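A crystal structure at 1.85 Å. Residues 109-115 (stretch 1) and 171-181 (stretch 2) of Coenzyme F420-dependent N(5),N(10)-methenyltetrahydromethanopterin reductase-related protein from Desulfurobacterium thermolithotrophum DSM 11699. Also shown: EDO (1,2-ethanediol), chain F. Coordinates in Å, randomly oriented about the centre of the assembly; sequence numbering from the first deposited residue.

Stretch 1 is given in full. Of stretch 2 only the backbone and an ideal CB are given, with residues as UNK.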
# COMPACT_ATOMS: atom_id res chain seq x y z
N GLU A 109 -24.49 -3.23 -33.24
CA GLU A 109 -25.04 -4.00 -32.13
C GLU A 109 -23.95 -4.92 -31.54
O GLU A 109 -23.17 -5.50 -32.28
CB GLU A 109 -26.28 -4.78 -32.58
CG GLU A 109 -27.07 -5.39 -31.42
CD GLU A 109 -28.04 -4.44 -30.73
OE1 GLU A 109 -28.19 -3.29 -31.19
OE2 GLU A 109 -28.66 -4.86 -29.73
N ASN A 110 -23.90 -5.02 -30.19
CA ASN A 110 -22.94 -5.82 -29.41
C ASN A 110 -21.50 -5.32 -29.52
O ASN A 110 -20.58 -6.08 -29.22
CB ASN A 110 -23.05 -7.30 -29.75
CG ASN A 110 -24.46 -7.84 -29.61
OD1 ASN A 110 -25.12 -7.67 -28.58
ND2 ASN A 110 -24.95 -8.49 -30.65
N ALA A 111 -21.28 -4.06 -29.92
CA ALA A 111 -19.92 -3.52 -30.00
C ALA A 111 -19.34 -3.42 -28.58
O ALA A 111 -20.10 -3.37 -27.62
CB ALA A 111 -19.94 -2.14 -30.62
N VAL A 112 -18.00 -3.36 -28.44
CA VAL A 112 -17.35 -3.21 -27.12
C VAL A 112 -16.49 -1.94 -27.18
O VAL A 112 -15.78 -1.72 -28.16
CB VAL A 112 -16.56 -4.47 -26.65
CG1 VAL A 112 -15.57 -4.95 -27.71
CG2 VAL A 112 -15.86 -4.26 -25.28
N ILE A 113 -16.58 -1.08 -26.15
CA ILE A 113 -15.80 0.16 -26.04
C ILE A 113 -14.64 -0.18 -25.10
O ILE A 113 -14.88 -0.72 -24.03
CB ILE A 113 -16.68 1.31 -25.47
CG1 ILE A 113 -17.65 1.82 -26.54
CG2 ILE A 113 -15.82 2.44 -24.91
CD1 ILE A 113 -18.76 2.74 -26.01
N CYS A 114 -13.38 0.12 -25.50
CA CYS A 114 -12.20 -0.17 -24.69
C CYS A 114 -11.46 1.07 -24.33
O CYS A 114 -11.22 1.89 -25.21
CB CYS A 114 -11.26 -1.13 -25.43
SG CYS A 114 -12.00 -2.70 -25.87
N THR A 115 -11.03 1.18 -23.05
CA THR A 115 -10.22 2.34 -22.69
C THR A 115 -8.79 1.85 -22.69
O THR A 115 -8.54 0.64 -22.80
CB THR A 115 -10.65 2.94 -21.37
OG1 THR A 115 -10.62 1.95 -20.33
CG2 THR A 115 -12.02 3.63 -21.48
N UNK A 171 -19.97 -5.84 -17.07
CA UNK A 171 -19.85 -4.69 -17.97
C UNK A 171 -19.46 -5.16 -19.39
O UNK A 171 -19.47 -4.36 -20.33
CB UNK A 171 -18.82 -3.70 -17.43
N UNK A 172 -19.10 -6.46 -19.55
CA UNK A 172 -18.72 -6.99 -20.86
C UNK A 172 -19.16 -8.48 -20.98
O UNK A 172 -19.28 -9.17 -19.97
CB UNK A 172 -17.21 -6.85 -21.07
N UNK A 173 -19.40 -8.96 -22.21
CA UNK A 173 -19.80 -10.35 -22.44
C UNK A 173 -18.59 -11.20 -22.82
O UNK A 173 -17.54 -10.68 -23.19
CB UNK A 173 -20.87 -10.43 -23.53
N UNK A 174 -18.75 -12.52 -22.74
CA UNK A 174 -17.69 -13.46 -23.09
C UNK A 174 -17.33 -13.29 -24.55
O UNK A 174 -16.15 -13.31 -24.87
CB UNK A 174 -18.11 -14.90 -22.80
N UNK A 175 -18.32 -13.10 -25.43
CA UNK A 175 -18.08 -12.92 -26.85
C UNK A 175 -17.21 -11.69 -27.08
O UNK A 175 -16.29 -11.73 -27.89
CB UNK A 175 -19.40 -12.80 -27.61
N UNK A 176 -17.50 -10.59 -26.36
CA UNK A 176 -16.73 -9.36 -26.52
C UNK A 176 -15.30 -9.59 -26.05
O UNK A 176 -14.37 -9.20 -26.76
CB UNK A 176 -17.37 -8.21 -25.75
N UNK A 177 -15.11 -10.23 -24.89
CA UNK A 177 -13.76 -10.51 -24.38
C UNK A 177 -12.99 -11.36 -25.42
O UNK A 177 -11.81 -11.10 -25.68
CB UNK A 177 -13.83 -11.23 -23.03
N UNK A 178 -13.63 -12.37 -26.02
CA UNK A 178 -12.97 -13.22 -27.03
C UNK A 178 -12.47 -12.38 -28.20
O UNK A 178 -11.38 -12.62 -28.71
CB UNK A 178 -13.93 -14.30 -27.54
N UNK A 179 -13.23 -11.37 -28.62
CA UNK A 179 -12.81 -10.51 -29.72
C UNK A 179 -11.53 -9.76 -29.34
O UNK A 179 -10.62 -9.68 -30.15
CB UNK A 179 -13.92 -9.53 -30.09
N UNK A 180 -11.45 -9.25 -28.09
CA UNK A 180 -10.28 -8.52 -27.62
C UNK A 180 -9.09 -9.44 -27.54
O UNK A 180 -8.01 -9.10 -28.03
CB UNK A 180 -10.55 -7.88 -26.26
N UNK A 181 -9.29 -10.64 -26.97
CA UNK A 181 -8.23 -11.65 -26.89
C UNK A 181 -7.68 -11.93 -28.30
O UNK A 181 -6.46 -12.08 -28.46
CB UNK A 181 -8.75 -12.94 -26.25
C1 EDO F . -8.51 -15.68 -29.63
O1 EDO F . -7.19 -15.42 -29.15
C2 EDO F . -9.54 -15.13 -28.63
O2 EDO F . -10.88 -15.31 -29.08

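Position 171 precedes the helix, and its ideal CB has nothing of stretch 1 within 5.5 Å, so this contact sets no rule for it. The deposited residue is Ile171, which does not touch the strand.

At position 172 the backbone is extended, with phi/psi of -147/154, and CA-to-CB runs sideways to stretch 1. The ideal CB lies 5.1 Å from Val112 CG2, a gap that a short apolar side chain could close; valine, isoleucine or leucine would all be reasonable. It is Val172, and its CG2 meets Val112 CG2 at 4.1 Å.

Position 173, again extended, stands right before the helix, where the first turn leaves amide hydrogens without backbone acceptors. Serine, threonine, aspartate or asparagine would suit. The choice is Thr173: the N of position 176 donates to Thr173 OG1 at 3.1 Å, the capping bond.

Positions 174 and 175 open the helix with nothing of stretch 1 near either ideal CB. Polar residues are easily accommodated, and acidic ones are favoured by the helix dipole at this N-terminal end. Both are glutamates: Glu174 is out of reach of stretch 1, while Glu175 points its CA-to-CB bond toward it without making contact.

Position 176 is the centre of the contact. Its CA is 6.2 Å from Val112 CA, CA-to-CB points toward the strand, and the ideal CB is 3.9 Å from Val112 CB. An aliphatic stem is therefore welcome, but Asn110 O, 5.2 Å from that CB, also offers an acceptor. Leucine or methionine would satisfy the first demand; glutamine, lysine or arginine could attempt both. The residue is Gln176. Its CG packs 3.9 Å from Val112 CB, and its NE2 donates to Asn110 O at 3.0 Å in a nearly straight bond of 173°. At the other end of the amide, Gln176 OE1 accepts from Thr173 N at 2.8 Å, so one side chain ties the loop before the strand to the start of the helix.

Position 177 turns CA-to-CB away, and the strand leaves it open to any good helix former, apolar or polar; Ile177 makes no contact there, although its end comes nearer. Position 178 is likewise free of stretch 1 and could be any helix-compatible residue. Glu178 has its O 2.8 Å from O2 of the ethanediol, probably a crystallisation additive.

Position 179 points toward stretch 1, but its ideal CB is 5.4 Å from Val112 CG1, leaving room for a long side chain to run past the valine toward Asn110 O. Lysine, arginine or glutamine could try. Lys179 does it through water: NZ donates to water 1 at 2.7 Å, and that water donates to Asn110 O at 3.1 Å.

Position 180, one turn beyond 176, also points toward the strand, with Cys114 SG 5.4 Å from the ideal CB. A branched apolar residue or methionine fits. Leu180 puts CD2 3.6 Å from Cys114 SG and 4.1 Å from Val112 CG1, bridging the two.

Position 181 is out of reach, so stretch 1 sets no preference and many helix-compatible residues, long polar ones among them, would serve; Lys181 NZ makes a salt bridge to Glu178 OE2 at 3.4 Å, the hydrogen bond in it weak.

Stretch 2, residues 171-181: IVTEEQIEKLK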
# COMPACT_ATOMS: atom_id res chain seq x y z
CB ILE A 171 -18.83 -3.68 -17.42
CG1 ILE A 171 -17.43 -4.31 -17.28
CG2 ILE A 171 -19.33 -3.14 -16.09
CD1 ILE A 171 -16.29 -3.26 -17.06
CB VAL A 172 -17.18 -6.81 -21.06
CG1 VAL A 172 -16.38 -7.58 -20.00
CG2 VAL A 172 -16.74 -7.19 -22.48
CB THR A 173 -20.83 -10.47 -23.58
OG1 THR A 173 -20.18 -10.20 -24.83
CG2 THR A 173 -22.05 -9.55 -23.40
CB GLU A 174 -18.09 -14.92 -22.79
CG GLU A 174 -17.92 -15.29 -21.32
CD GLU A 174 -16.65 -14.83 -20.63
OE1 GLU A 174 -15.56 -14.94 -21.24
OE2 GLU A 174 -16.74 -14.37 -19.47
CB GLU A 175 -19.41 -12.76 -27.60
CG GLU A 175 -19.24 -12.88 -29.11
CD GLU A 175 -20.51 -12.82 -29.95
OE1 GLU A 175 -21.61 -13.01 -29.39
OE2 GLU A 175 -20.39 -12.59 -31.17
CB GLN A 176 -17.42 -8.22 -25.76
CG GLN A 176 -18.70 -7.76 -26.50
CD GLN A 176 -19.69 -7.03 -25.59
OE1 GLN A 176 -19.62 -7.10 -24.35
NE2 GLN A 176 -20.65 -6.34 -26.21
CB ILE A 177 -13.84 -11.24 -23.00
CG1 ILE A 177 -14.40 -10.35 -21.88
CG2 ILE A 177 -12.46 -11.77 -22.60
CD1 ILE A 177 -13.46 -9.22 -21.45
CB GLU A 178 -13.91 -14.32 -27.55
CG GLU A 178 -14.15 -15.46 -26.56
CD GLU A 178 -12.92 -16.09 -25.94
OE1 GLU A 178 -11.99 -16.47 -26.70
OE2 GLU A 178 -12.87 -16.20 -24.70
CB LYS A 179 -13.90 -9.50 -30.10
CG LYS A 179 -15.08 -10.11 -30.83
CD LYS A 179 -15.96 -9.03 -31.40
CE LYS A 179 -17.35 -9.55 -31.70
NZ LYS A 179 -18.17 -8.53 -32.43
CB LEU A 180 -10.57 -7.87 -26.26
CG LEU A 180 -11.76 -6.90 -26.28
CD1 LEU A 180 -11.91 -6.19 -24.95
CD2 LEU A 180 -11.62 -5.89 -27.41
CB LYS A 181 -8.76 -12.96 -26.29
CG LYS A 181 -8.87 -12.94 -24.79
CD LYS A 181 -9.63 -14.16 -24.27
CE LYS A 181 -8.86 -15.45 -24.40
NZ LYS A 181 -9.60 -16.61 -23.81
O HOH W 1 -17.84 -6.73 -30.49
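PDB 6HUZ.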